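Local coordinates for protein Bd3459 (Bdellovibrio bacteriovorus, PDB 5CEC) that acts as a predatory endopeptidase, probably cutting peptidoglycan peptides as a penicillin-binding-protein-like serine enzyme, and is bound by the ankyrin-repeat immunity protein Bd3460, at residues Ser70-Thr76 / Ile284-Ser290; Leu314-Asp318 / Glu377-Ala381; Ser121-Ile125 / Phe182-Ser187; Arg118-Tyr122 / Tyr190-Leu194; Phe141-Phe145 / Val219-Glu223. The protein carries 1 engineered substitution. The contacts are given in a common frame with arbitrary orientation. Residue numbers count along the deposited sequence, not the author numbering.

Contacts 1 and 2 lie together, their centres about 16 Å apart, and touch where Val74 of helix 72-84 meets Leu314 and Leu317 of helix 307-322. Contact 1 is buried and joins polar bonds to apolar packing around a probable catalytic centre; contact 2, partly buried, packs a helix on a sheet and ends in a close pair of acidic side chains. Contacts 3 and 4, both buried, lie across the chain's centre, their centres about 7 Å apart. Both use helix 118-130 and share Ser121 and Tyr122; contact 3 is apolar and CH-pi, contact 4 aromatic and cation-pi. Contact 5, partly buried, is held by one backbone bond and one carboxylate-to-amide bond between two loops.

Contact 1: Ser70-Thr76 / Ile284-Ser290; sequences SISKVVT and IEFHNGS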
# COMPACT_ATOMS: atom_id res chain seq x y z
N SER A 70 7.04 -1.40 -5.88
CA SER A 70 6.74 -2.00 -4.59
C SER A 70 6.36 -3.47 -4.63
O SER A 70 6.20 -4.07 -3.56
CB SER A 70 5.69 -1.18 -3.81
OG SER A 70 6.25 0.03 -3.32
N ILE A 71 6.25 -4.12 -5.79
CA ILE A 71 6.19 -5.59 -5.73
C ILE A 71 7.49 -6.19 -5.20
O ILE A 71 7.49 -7.32 -4.71
CB ILE A 71 5.70 -6.28 -7.02
CG1 ILE A 71 6.78 -6.29 -8.11
CG2 ILE A 71 4.37 -5.71 -7.44
CD1 ILE A 71 6.35 -7.03 -9.38
N SER A 72 8.55 -5.40 -5.17
CA SER A 72 9.74 -5.75 -4.40
C SER A 72 9.41 -6.22 -2.98
O SER A 72 10.10 -7.04 -2.40
CB SER A 72 10.67 -4.53 -4.25
OG SER A 72 11.23 -4.13 -5.46
N LYS A 73 8.37 -5.61 -2.39
CA LYS A 73 8.01 -5.95 -1.00
C LYS A 73 7.58 -7.40 -0.83
O LYS A 73 7.70 -7.94 0.25
CB LYS A 73 6.97 -4.97 -0.46
CG LYS A 73 7.43 -3.52 -0.44
CD LYS A 73 6.44 -2.61 0.25
CE LYS A 73 6.96 -1.21 0.44
NZ LYS A 73 7.08 -0.46 -0.83
N VAL A 74 7.09 -8.03 -1.91
CA VAL A 74 6.76 -9.45 -1.82
C VAL A 74 8.05 -10.29 -1.69
O VAL A 74 8.07 -11.31 -1.01
CB VAL A 74 5.91 -9.92 -3.00
CG1 VAL A 74 5.55 -11.38 -2.83
CG2 VAL A 74 4.63 -9.10 -3.12
N VAL A 75 9.12 -9.85 -2.34
CA VAL A 75 10.41 -10.53 -2.22
C VAL A 75 10.95 -10.37 -0.80
O VAL A 75 11.39 -11.34 -0.16
CB VAL A 75 11.42 -10.00 -3.25
CG1 VAL A 75 12.69 -10.83 -3.20
CG2 VAL A 75 10.84 -10.10 -4.68
N THR A 76 10.86 -9.16 -0.28
CA THR A 76 11.26 -8.92 1.14
C THR A 76 10.41 -9.78 2.11
O THR A 76 10.94 -10.29 3.09
CB THR A 76 11.15 -7.43 1.43
OG1 THR A 76 11.96 -6.73 0.47
CG2 THR A 76 11.60 -7.09 2.84
N ILE A 284 17.85 -11.01 -10.75
CA ILE A 284 17.31 -10.12 -9.73
C ILE A 284 18.42 -9.27 -9.13
O ILE A 284 19.47 -9.79 -8.79
CB ILE A 284 16.57 -10.94 -8.63
CG1 ILE A 284 15.94 -10.02 -7.58
CG2 ILE A 284 17.47 -11.98 -7.97
CD1 ILE A 284 14.86 -10.69 -6.75
N GLU A 285 18.19 -7.96 -9.02
CA GLU A 285 19.18 -7.07 -8.48
C GLU A 285 18.47 -6.08 -7.59
O GLU A 285 17.71 -5.23 -8.07
CB GLU A 285 19.94 -6.37 -9.59
CG GLU A 285 21.05 -5.47 -9.09
CD GLU A 285 21.74 -4.71 -10.20
OE1 GLU A 285 21.90 -5.25 -11.32
OE2 GLU A 285 22.14 -3.56 -9.94
N PHE A 286 18.69 -6.22 -6.30
CA PHE A 286 18.08 -5.38 -5.30
C PHE A 286 19.10 -4.44 -4.66
O PHE A 286 20.30 -4.74 -4.54
CB PHE A 286 17.46 -6.24 -4.19
CG PHE A 286 16.01 -6.60 -4.42
CD1 PHE A 286 15.53 -6.96 -5.68
CD2 PHE A 286 15.12 -6.60 -3.35
CE1 PHE A 286 14.19 -7.28 -5.85
CE2 PHE A 286 13.79 -6.94 -3.53
CZ PHE A 286 13.32 -7.28 -4.77
N HIS A 287 18.60 -3.29 -4.23
CA HIS A 287 19.35 -2.36 -3.42
C HIS A 287 18.63 -1.95 -2.16
O HIS A 287 19.25 -1.31 -1.30
CB HIS A 287 19.70 -1.12 -4.25
CG HIS A 287 20.30 -1.43 -5.57
ND1 HIS A 287 21.64 -1.68 -5.71
CD2 HIS A 287 19.75 -1.63 -6.80
CE1 HIS A 287 21.91 -1.99 -6.96
NE2 HIS A 287 20.78 -1.96 -7.65
N ASN A 288 17.33 -2.24 -2.03
CA ASN A 288 16.59 -1.94 -0.84
C ASN A 288 15.41 -2.88 -0.76
O ASN A 288 15.20 -3.71 -1.66
CB ASN A 288 16.19 -0.45 -0.79
CG ASN A 288 15.23 -0.03 -1.89
OD1 ASN A 288 14.48 -0.82 -2.43
ND2 ASN A 288 15.28 1.23 -2.26
N GLY A 289 14.65 -2.80 0.33
CA GLY A 289 13.55 -3.70 0.54
C GLY A 289 12.23 -3.24 -0.05
O GLY A 289 11.32 -4.03 -0.23
N SER A 290 12.13 -1.95 -0.33
CA SER A 290 10.87 -1.32 -0.67
C SER A 290 10.55 -1.23 -2.15
O SER A 290 9.37 -1.17 -2.52
CB SER A 290 10.80 0.08 -0.05
OG SER A 290 11.82 0.87 -0.58
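Two direct hydrogen bonds tie the start of helix 72-84 to the loop that follows strand 284-285. Lys73 NZ donates to Ser290 O at 2.9 Å and Thr76 OG1 to Gly289 O at 2.9 Å, so donors one helical turn apart hold two successive carbonyls. Lys73 NZ also donates to Ser70 OG at 2.7 Å and bonds to Asn253. This pairing is consistent with the SxxK motif of penicillin-binding proteins, in which Ser70 would be the nucleophile; Ser70 OG also hydrogen-bonds a sulfate ion, probably from the crystallisation liquor. A CA-H...O contact, Ser70 CA to Ser290 O at 3.4 Å, adds to the polar side, while Ser290 OG turns to Asp257. Apolar packing centres on Phe286, whose CZ lies 3.6 Å from Val75 CB; Val75 CG1 also meets Ile284 CD1 at 4.2 Å. Around this core, helix 253-262 covers Lys73 and Phe286, helix 307-322 packs on Val74 and Val75, and strand 364-373 backs Ile71 and Val74.

Contact 2: Leu314-Asp318 / Glu377-Ala381; sequences LYSLD and EIYFA
Residues 314-318 form one helical turn, closed by Asp318 N to Leu314 O at 2.9 Å, and cross the extended strand 377-381 with 134° between N-to-C directions and a closest axis approach of 9.9 Å. The nearest CA pair is Leu314 and Tyr379, 6.8 Å apart. Glu377 comes first on the strand, its side chain extended (chi1 t, chi2 t) so that OE2 stands 2.7 Å from Asp318 OD2. Water 2 donates to Asp318 OD1 at 2.7 Å and, weakly, to Glu377 OE2 at 3.5 Å. Tyr379 has the largest covered area, 98 Å². With chi1 m and chi2 -56°, its ring lies with one face under Leu314 C and Tyr315 N, and its OH donates to Asp318 OD2 at 2.6 Å. Leu314 CB packs on Tyr379 CD1 at 3.7 Å, and Tyr315 CD2 (chi1 t) on Tyr379 CE2 at 4.1 Å. Water 1 donates to Tyr315 O at 2.8 Å and weakly to Tyr379 OH at 3.4 Å. Phe380 points its CB away from the helix, and its side chain touches Leu367 and Val371 of strand 364-373, yet its O lies 3.5 Å from Leu314 CD1 (chi1 m, chi2 t). Ala381 faces the helix but is out of contact with 314-318; it touches Cys307 and Met310, earlier in that helix. A helix laid over an antiparallel sheet in this way is characteristic of the penicillin-binding-protein transpeptidase fold.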
# COMPACT_ATOMS: atom_id res chain seq x y z
N LEU A 314 6.48 -16.05 -5.58
CA LEU A 314 5.12 -16.39 -5.12
C LEU A 314 5.00 -17.88 -4.73
O LEU A 314 4.43 -18.21 -3.68
CB LEU A 314 4.08 -16.03 -6.17
CG LEU A 314 3.89 -14.49 -6.30
CD1 LEU A 314 3.27 -14.17 -7.66
CD2 LEU A 314 3.08 -13.89 -5.15
N TYR A 315 5.52 -18.76 -5.58
CA TYR A 315 5.49 -20.20 -5.31
C TYR A 315 6.15 -20.51 -3.98
O TYR A 315 5.60 -21.24 -3.12
CB TYR A 315 6.20 -20.96 -6.41
CG TYR A 315 6.27 -22.42 -6.13
CD1 TYR A 315 7.29 -22.96 -5.36
CD2 TYR A 315 5.29 -23.26 -6.62
CE1 TYR A 315 7.34 -24.31 -5.10
CE2 TYR A 315 5.31 -24.61 -6.35
CZ TYR A 315 6.34 -25.16 -5.58
OH TYR A 315 6.41 -26.46 -5.29
N SER A 316 7.34 -19.94 -3.77
CA SER A 316 8.12 -20.17 -2.56
C SER A 316 7.48 -19.57 -1.31
O SER A 316 7.52 -20.19 -0.24
CB SER A 316 9.56 -19.68 -2.73
OG SER A 316 10.24 -20.43 -3.72
N LEU A 317 6.90 -18.37 -1.43
CA LEU A 317 6.23 -17.75 -0.32
C LEU A 317 5.02 -18.57 0.09
O LEU A 317 4.78 -18.80 1.30
CB LEU A 317 5.83 -16.32 -0.70
CG LEU A 317 5.06 -15.54 0.37
CD1 LEU A 317 5.81 -15.45 1.70
CD2 LEU A 317 4.77 -14.14 -0.15
N ASP A 318 4.22 -18.96 -0.90
CA ASP A 318 3.05 -19.79 -0.64
C ASP A 318 3.47 -21.09 0.08
O ASP A 318 2.82 -21.52 1.05
CB ASP A 318 2.31 -20.08 -1.94
CG ASP A 318 0.80 -20.14 -1.80
OD1 ASP A 318 0.24 -19.92 -0.70
OD2 ASP A 318 0.16 -20.41 -2.84
N GLU A 377 -5.90 -21.98 -8.06
CA GLU A 377 -5.08 -20.85 -7.69
C GLU A 377 -4.02 -20.67 -8.76
O GLU A 377 -3.33 -21.62 -9.12
CB GLU A 377 -4.41 -21.11 -6.35
CG GLU A 377 -3.45 -20.02 -5.89
CD GLU A 377 -2.63 -20.38 -4.65
OE1 GLU A 377 -2.61 -21.54 -4.20
OE2 GLU A 377 -1.96 -19.48 -4.13
N ILE A 378 -3.90 -19.46 -9.29
CA ILE A 378 -2.93 -19.16 -10.34
C ILE A 378 -2.06 -17.99 -9.90
O ILE A 378 -2.58 -16.92 -9.54
CB ILE A 378 -3.59 -18.84 -11.67
CG1 ILE A 378 -4.59 -19.92 -12.09
CG2 ILE A 378 -2.55 -18.61 -12.77
CD1 ILE A 378 -5.41 -19.53 -13.26
N TYR A 379 -0.73 -18.15 -9.94
CA TYR A 379 0.18 -17.03 -9.69
C TYR A 379 0.34 -16.17 -10.94
O TYR A 379 0.32 -16.68 -12.07
CB TYR A 379 1.59 -17.54 -9.31
CG TYR A 379 1.61 -18.49 -8.15
CD1 TYR A 379 1.06 -18.12 -6.92
CD2 TYR A 379 2.16 -19.77 -8.25
CE1 TYR A 379 1.05 -18.98 -5.85
CE2 TYR A 379 2.17 -20.63 -7.17
CZ TYR A 379 1.60 -20.25 -5.98
OH TYR A 379 1.58 -21.13 -4.91
N PHE A 380 0.47 -14.86 -10.76
CA PHE A 380 0.69 -13.98 -11.89
C PHE A 380 1.61 -12.84 -11.52
O PHE A 380 1.75 -12.49 -10.34
CB PHE A 380 -0.66 -13.41 -12.38
CG PHE A 380 -1.24 -12.36 -11.47
CD1 PHE A 380 -0.88 -11.04 -11.62
CD2 PHE A 380 -2.09 -12.71 -10.42
CE1 PHE A 380 -1.36 -10.08 -10.75
CE2 PHE A 380 -2.55 -11.76 -9.55
CZ PHE A 380 -2.19 -10.45 -9.72
N ALA A 381 2.20 -12.25 -12.54
CA ALA A 381 2.92 -10.98 -12.41
C ALA A 381 2.78 -10.19 -13.69
O ALA A 381 2.89 -10.76 -14.79
CB ALA A 381 4.36 -11.15 -12.02
O HOH W 1 3.70 -23.30 -3.34
O HOH W 2 -2.22 -18.86 -0.73

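Contact 3: Ser121-Ile125 / Phe182-Ser187; sequences SYFLI and FATAIS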
# COMPACT_ATOMS: atom_id res chain seq x y z
N SER A 121 4.12 2.84 20.66
CA SER A 121 4.50 3.70 21.79
C SER A 121 3.29 3.94 22.68
O SER A 121 3.41 3.86 23.91
CB SER A 121 5.09 5.03 21.32
OG SER A 121 6.34 4.83 20.69
N TYR A 122 2.15 4.24 22.07
CA TYR A 122 0.92 4.40 22.84
C TYR A 122 0.58 3.15 23.63
O TYR A 122 0.18 3.23 24.79
CB TYR A 122 -0.26 4.74 21.94
CG TYR A 122 -0.29 6.13 21.29
CD1 TYR A 122 0.63 7.13 21.63
CD2 TYR A 122 -1.24 6.41 20.33
CE1 TYR A 122 0.58 8.38 21.04
CE2 TYR A 122 -1.30 7.65 19.73
CZ TYR A 122 -0.40 8.63 20.09
OH TYR A 122 -0.50 9.84 19.47
N PHE A 123 0.72 2.00 23.01
CA PHE A 123 0.49 0.73 23.71
C PHE A 123 1.48 0.54 24.84
O PHE A 123 1.09 0.15 25.95
CB PHE A 123 0.53 -0.44 22.74
CG PHE A 123 0.23 -1.77 23.39
CD1 PHE A 123 -1.06 -2.08 23.85
CD2 PHE A 123 1.23 -2.68 23.59
CE1 PHE A 123 -1.32 -3.28 24.47
CE2 PHE A 123 0.96 -3.90 24.22
CZ PHE A 123 -0.31 -4.19 24.67
N LEU A 124 2.74 0.83 24.59
CA LEU A 124 3.73 0.70 25.65
C LEU A 124 3.40 1.61 26.84
O LEU A 124 3.54 1.20 28.00
CB LEU A 124 5.15 0.96 25.14
CG LEU A 124 6.27 1.00 26.18
CD1 LEU A 124 6.26 -0.27 27.03
CD2 LEU A 124 7.61 1.22 25.54
N ILE A 125 3.02 2.85 26.54
CA ILE A 125 2.68 3.79 27.61
C ILE A 125 1.46 3.32 28.39
O ILE A 125 1.46 3.39 29.64
CB ILE A 125 2.55 5.23 27.08
CG1 ILE A 125 3.90 5.72 26.60
CG2 ILE A 125 2.00 6.17 28.15
CD1 ILE A 125 3.85 6.90 25.66
N PHE A 182 7.45 10.51 22.49
CA PHE A 182 7.13 9.45 23.44
C PHE A 182 6.79 10.04 24.82
O PHE A 182 5.90 9.55 25.52
CB PHE A 182 8.31 8.48 23.55
CG PHE A 182 8.05 7.29 24.41
CD1 PHE A 182 8.30 7.35 25.78
CD2 PHE A 182 7.49 6.13 23.88
CE1 PHE A 182 8.07 6.25 26.57
CE2 PHE A 182 7.23 5.04 24.67
CZ PHE A 182 7.51 5.12 26.01
N ALA A 183 7.51 11.10 25.19
CA ALA A 183 7.45 11.66 26.53
C ALA A 183 6.51 12.86 26.67
O ALA A 183 6.45 13.46 27.74
CB ALA A 183 8.86 12.06 26.99
N THR A 184 5.75 13.19 25.63
CA THR A 184 4.88 14.36 25.65
C THR A 184 3.41 13.96 25.49
O THR A 184 3.08 12.84 25.12
CB THR A 184 5.29 15.37 24.56
OG1 THR A 184 5.06 14.79 23.27
CG2 THR A 184 6.76 15.74 24.68
N ALA A 185 2.54 14.92 25.74
CA ALA A 185 1.11 14.67 25.81
C ALA A 185 0.62 13.85 24.62
O ALA A 185 0.87 14.18 23.46
CB ALA A 185 0.35 15.98 25.89
N ILE A 186 -0.11 12.78 24.93
CA ILE A 186 -0.62 11.87 23.90
C ILE A 186 -1.82 12.49 23.20
O ILE A 186 -2.77 12.94 23.85
CB ILE A 186 -0.97 10.51 24.53
CG1 ILE A 186 0.33 9.77 24.82
CG2 ILE A 186 -1.88 9.68 23.64
CD1 ILE A 186 0.17 8.50 25.62
N SER A 187 -1.79 12.50 21.88
CA SER A 187 -2.88 12.99 21.06
C SER A 187 -4.19 12.25 21.36
O SER A 187 -4.28 11.04 21.11
CB SER A 187 -2.56 12.78 19.58
OG SER A 187 -3.69 13.01 18.79
O HOH W 3 0.77 11.89 20.56
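Residues 121-125 are a turn of helix 118-130, with Ile125 N bonded to Ser121 O at 2.8 Å, whereas 182-187 is the link between two helices. Ala183 is the first residue to leave helical angles after Phe182, and the chain then runs extended to Ser187. The nearest CA pairs are Ser121 with Phe182 at 6.5 Å and Tyr122 with Ile186 at 7.7 Å, so the link curves round the helix. Two CH-pi contacts dominate: Ile125 CD1 stands 4.0 Å from the Phe182 ring centroid, 11° off the normal, and Ile186 CG2 4.0 Å from the Tyr122 centroid, 20° off. Leu124 CD2 meets Phe182 CZ at 3.9 Å, and Ile125 CG2 meets Ile186 CD1 at 3.9 Å. Tyr122 OH, also bonded to Arg118, reaches Ser187 N through water 3 (2.6 and 2.9 Å). Ser187 OG caps Tyr190 N: the loop joining helices 167-182 and 188-200 packs on helix 118-130 and ends in a serine N-cap.

Contact 4: Arg118-Tyr122 / Tyr190-Leu194; sequences RNMSY and YYTIL. With SO4 (sulfate ion), chain E.
Arg118 lays its guanidinium flat on the ring of Tyr190: the centres are 3.7 Å apart, the planes 7° from parallel, and Arg118 CZ sits 8° off the ring normal, a cation-pi stack. Its chi1 and chi2 are t, chi3 m; Tyr190 has chi1 m and chi2 -82°. Arg118 NH1 donates to Tyr122 OH at 3.1 Å, one turn along the same helix, and to O1 of a sulfate at 2.9 Å; NE forms a salt bridge with Glu153. Trp149 also holds the sulfate, probably from the crystallisation liquor. Both segments are helical, with Tyr122 N to Arg118 O at 2.9 Å and Leu194 N to Tyr190 O at 3.1 Å. Their axes approach to 10.5 Å and cross at -79°: near-perpendicular helix-helix packing with an arginine-tyrosine cation-pi stack at its exposed edge. Nearest CA pairs are Asn119 with Leu194 and Tyr122 with Tyr191, each 7.0 Å. Tyr122 (chi1 m, chi2 -8°) receives the edge of Tyr191 (chi1 t) toward its face in an offset edge-to-face pair, centroids 5.6 Å apart and planes at 60°. Leu194, chi1 t and chi2 p, brings CD2 3.8 Å from Tyr122 CB and 3.5 Å from Asn119 O. Water 4 donates to Asn119 OD1 and Tyr190 O, both at 2.8 Å; Asn119 ND2 hydrogen-bonds Glu152. Helix 118-130 crosses helix 188-200 near its N-terminus, where the loop carrying Trp149 packs against Arg118 and Ser121.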
# COMPACT_ATOMS: atom_id res chain seq x y z
N ARG A 118 4.41 5.62 16.61
CA ARG A 118 3.32 6.16 17.43
C ARG A 118 2.51 5.10 18.13
O ARG A 118 2.32 5.17 19.35
CB ARG A 118 2.38 7.02 16.54
CG ARG A 118 1.20 7.62 17.31
CD ARG A 118 0.04 7.98 16.38
NE ARG A 118 0.44 8.93 15.34
CZ ARG A 118 0.54 10.26 15.50
NH1 ARG A 118 0.32 10.84 16.68
NH2 ARG A 118 0.84 11.00 14.46
N ASN A 119 1.96 4.16 17.38
CA ASN A 119 0.93 3.29 17.96
C ASN A 119 1.50 2.26 18.92
O ASN A 119 0.92 2.01 20.00
CB ASN A 119 0.08 2.68 16.86
CG ASN A 119 -0.76 3.70 16.16
OD1 ASN A 119 -1.26 4.60 16.81
ND2 ASN A 119 -0.90 3.60 14.86
N MET A 120 2.66 1.67 18.60
CA MET A 120 3.33 0.82 19.57
C MET A 120 3.74 1.59 20.84
O MET A 120 3.69 1.06 21.95
CB MET A 120 4.49 0.06 18.94
CG MET A 120 5.06 -0.97 19.88
SD MET A 120 3.87 -2.24 20.32
CE MET A 120 4.84 -3.73 20.24
N SER A 121 4.12 2.84 20.66
CA SER A 121 4.50 3.70 21.79
C SER A 121 3.29 3.94 22.68
O SER A 121 3.41 3.86 23.91
CB SER A 121 5.09 5.03 21.32
OG SER A 121 6.34 4.83 20.69
N TYR A 122 2.15 4.24 22.07
CA TYR A 122 0.92 4.40 22.84
C TYR A 122 0.58 3.15 23.63
O TYR A 122 0.18 3.23 24.79
CB TYR A 122 -0.26 4.74 21.94
CG TYR A 122 -0.29 6.13 21.29
CD1 TYR A 122 0.63 7.13 21.63
CD2 TYR A 122 -1.24 6.41 20.33
CE1 TYR A 122 0.58 8.38 21.04
CE2 TYR A 122 -1.30 7.65 19.73
CZ TYR A 122 -0.40 8.63 20.09
OH TYR A 122 -0.50 9.84 19.47
N TYR A 190 -5.62 10.53 17.89
CA TYR A 190 -4.90 9.33 17.43
C TYR A 190 -4.98 8.21 18.47
O TYR A 190 -5.09 7.04 18.10
CB TYR A 190 -3.44 9.61 17.13
CG TYR A 190 -3.21 10.30 15.84
CD1 TYR A 190 -3.18 9.60 14.64
CD2 TYR A 190 -3.02 11.68 15.79
CE1 TYR A 190 -2.95 10.24 13.45
CE2 TYR A 190 -2.80 12.33 14.58
CZ TYR A 190 -2.77 11.61 13.42
OH TYR A 190 -2.53 12.22 12.22
N TYR A 191 -4.93 8.55 19.76
CA TYR A 191 -5.01 7.50 20.78
C TYR A 191 -6.38 6.82 20.76
O TYR A 191 -6.43 5.61 20.83
CB TYR A 191 -4.70 8.04 22.18
CG TYR A 191 -4.61 6.95 23.20
CD1 TYR A 191 -3.45 6.21 23.38
CD2 TYR A 191 -5.70 6.65 24.02
CE1 TYR A 191 -3.37 5.19 24.30
CE2 TYR A 191 -5.63 5.64 24.95
CZ TYR A 191 -4.46 4.91 25.10
OH TYR A 191 -4.36 3.90 26.03
N THR A 192 -7.48 7.58 20.67
CA THR A 192 -8.81 6.93 20.71
C THR A 192 -9.07 6.08 19.44
O THR A 192 -9.63 5.00 19.54
CB THR A 192 -9.96 7.90 21.04
OG1 THR A 192 -10.13 8.79 19.97
CG2 THR A 192 -9.68 8.66 22.35
N ILE A 193 -8.56 6.50 18.29
CA ILE A 193 -8.66 5.69 17.06
C ILE A 193 -7.96 4.36 17.30
O ILE A 193 -8.53 3.30 17.01
CB ILE A 193 -8.08 6.43 15.84
CG1 ILE A 193 -8.96 7.65 15.46
CG2 ILE A 193 -7.91 5.48 14.64
CD1 ILE A 193 -8.27 8.62 14.52
N LEU A 194 -6.76 4.41 17.88
CA LEU A 194 -6.02 3.18 18.12
C LEU A 194 -6.73 2.30 19.16
O LEU A 194 -6.83 1.09 18.99
CB LEU A 194 -4.62 3.49 18.62
CG LEU A 194 -3.75 2.27 18.94
CD1 LEU A 194 -3.50 1.46 17.68
CD2 LEU A 194 -2.47 2.72 19.62
S SO4 E . 1.25 14.13 17.64
O1 SO4 E . 0.11 13.70 16.78
O2 SO4 E . 1.71 15.48 17.27
O3 SO4 E . 2.32 13.12 17.71
O4 SO4 E . 0.80 14.24 19.07
O HOH W 4 -3.53 5.97 15.97

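Contact 5: Phe141-Phe145 / Val219-Glu223; sequences FDENF and VKKAE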
# COMPACT_ATOMS: atom_id res chain seq x y z
N PHE A 141 18.28 3.56 25.99
CA PHE A 141 17.93 2.68 24.88
C PHE A 141 19.18 2.34 24.09
O PHE A 141 20.14 3.12 24.06
CB PHE A 141 16.89 3.33 23.97
CG PHE A 141 17.40 4.57 23.27
CD1 PHE A 141 17.36 5.81 23.89
CD2 PHE A 141 17.98 4.49 22.01
CE1 PHE A 141 17.89 6.92 23.28
CE2 PHE A 141 18.51 5.60 21.42
CZ PHE A 141 18.46 6.81 22.04
N ASP A 142 19.17 1.16 23.46
CA ASP A 142 20.32 0.71 22.67
C ASP A 142 20.08 0.88 21.17
O ASP A 142 19.08 1.44 20.71
CB ASP A 142 20.75 -0.73 23.06
CG ASP A 142 19.79 -1.80 22.61
OD1 ASP A 142 18.90 -1.56 21.76
OD2 ASP A 142 19.96 -2.94 23.12
N GLU A 143 21.06 0.42 20.40
CA GLU A 143 21.10 0.63 18.97
C GLU A 143 20.14 -0.25 18.18
O GLU A 143 19.98 -0.07 16.99
CB GLU A 143 22.53 0.50 18.42
CG GLU A 143 23.12 -0.91 18.47
CD GLU A 143 23.85 -1.26 19.75
OE1 GLU A 143 23.47 -0.82 20.87
OE2 GLU A 143 24.79 -2.05 19.64
N ASN A 144 19.44 -1.14 18.87
CA ASN A 144 18.43 -1.94 18.22
C ASN A 144 17.03 -1.44 18.48
O ASN A 144 16.09 -2.04 17.99
CB ASN A 144 18.58 -3.40 18.62
CG ASN A 144 19.87 -3.98 18.12
OD1 ASN A 144 20.22 -3.79 16.96
ND2 ASN A 144 20.55 -4.72 18.98
N PHE A 145 16.91 -0.35 19.24
CA PHE A 145 15.60 0.25 19.48
C PHE A 145 15.32 1.24 18.36
O PHE A 145 15.81 2.37 18.37
CB PHE A 145 15.52 0.94 20.84
CG PHE A 145 14.18 1.60 21.09
CD1 PHE A 145 13.00 0.87 20.95
CD2 PHE A 145 14.11 2.96 21.40
CE1 PHE A 145 11.77 1.49 21.16
CE2 PHE A 145 12.88 3.57 21.62
CZ PHE A 145 11.71 2.85 21.49
N VAL A 219 22.45 4.19 25.38
CA VAL A 219 23.42 3.26 25.97
C VAL A 219 23.54 2.05 25.06
O VAL A 219 22.58 1.30 24.90
CB VAL A 219 23.01 2.80 27.40
CG1 VAL A 219 24.02 1.79 27.94
CG2 VAL A 219 22.91 4.00 28.34
N LYS A 220 24.72 1.88 24.46
CA LYS A 220 24.99 0.78 23.52
C LYS A 220 24.82 -0.58 24.19
O LYS A 220 25.15 -0.75 25.37
CB LYS A 220 26.43 0.86 22.99
CG LYS A 220 26.72 2.04 22.10
CD LYS A 220 28.21 2.07 21.77
CE LYS A 220 28.59 3.28 20.92
NZ LYS A 220 29.93 3.80 21.32
N LYS A 221 24.33 -1.55 23.42
CA LYS A 221 24.05 -2.89 23.95
C LYS A 221 25.25 -3.49 24.70
O LYS A 221 25.09 -3.98 25.82
CB LYS A 221 23.59 -3.84 22.84
CG LYS A 221 23.24 -5.23 23.33
CD LYS A 221 22.84 -6.14 22.18
CE LYS A 221 22.82 -7.58 22.68
NZ LYS A 221 22.22 -8.52 21.69
N ALA A 222 26.43 -3.42 24.09
CA ALA A 222 27.66 -4.01 24.65
C ALA A 222 28.09 -3.33 25.94
O ALA A 222 28.83 -3.93 26.73
CB ALA A 222 28.81 -3.96 23.64
N GLU A 223 27.67 -2.08 26.13
CA GLU A 223 27.98 -1.31 27.33
C GLU A 223 26.91 -1.30 28.41
O GLU A 223 27.12 -0.72 29.47
CB GLU A 223 28.27 0.14 26.94
CG GLU A 223 29.51 0.27 26.07
CD GLU A 223 29.82 1.70 25.69
OE1 GLU A 223 29.12 2.63 26.15
OE2 GLU A 223 30.77 1.88 24.91
O HOH W 5 26.82 -2.80 21.31
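Two nearly straight hydrogen bonds define this meeting of loops. Lys221 N donates to Glu143 OE1 at 2.8 Å with an angle of 166°, and Val219 N to Phe141 O at 2.9 Å with 165°. The first joins a side-chain carboxylate to the start of the 3-10 turn 221-223; the second is purely backbone. Water 5 extends the carboxylate's reach, donating to Glu143 OE2 at 2.7 Å and accepting from Ala222 N at 2.9 Å, so the two oxygens of Glu143 serve successive amides. A CA-H...O contact, Asp142 CA to Val219 O at 3.2 Å, lies close to the backbone bond, where the nearest CA atoms, those of Asp142 and Lys220, are 4.7 Å apart. Residues 142-145 form a type I beta turn, with Phe145 N to Asp142 O at 3.2 Å. Asp142 OD1 accepts from Asn144 N at 3.0 Å, an Asx turn, and from Gly110 N outside the pair. Packing is slight: Asp142 CB lies 3.7 Å from Lys221 N, and Asn144 ND2 4.2 Å from Lys221 CD, while the far end of Lys221 leads away. Asn144 OD1 hydrogen-bonds Arg112. The two loops follow parallel neighbours of the mixed sheet, strands 135-141 and 212-218. Beside them, strand 104-109 meets Asp142 and Val219, and helix 167-182 packs on Phe141 and Phe145.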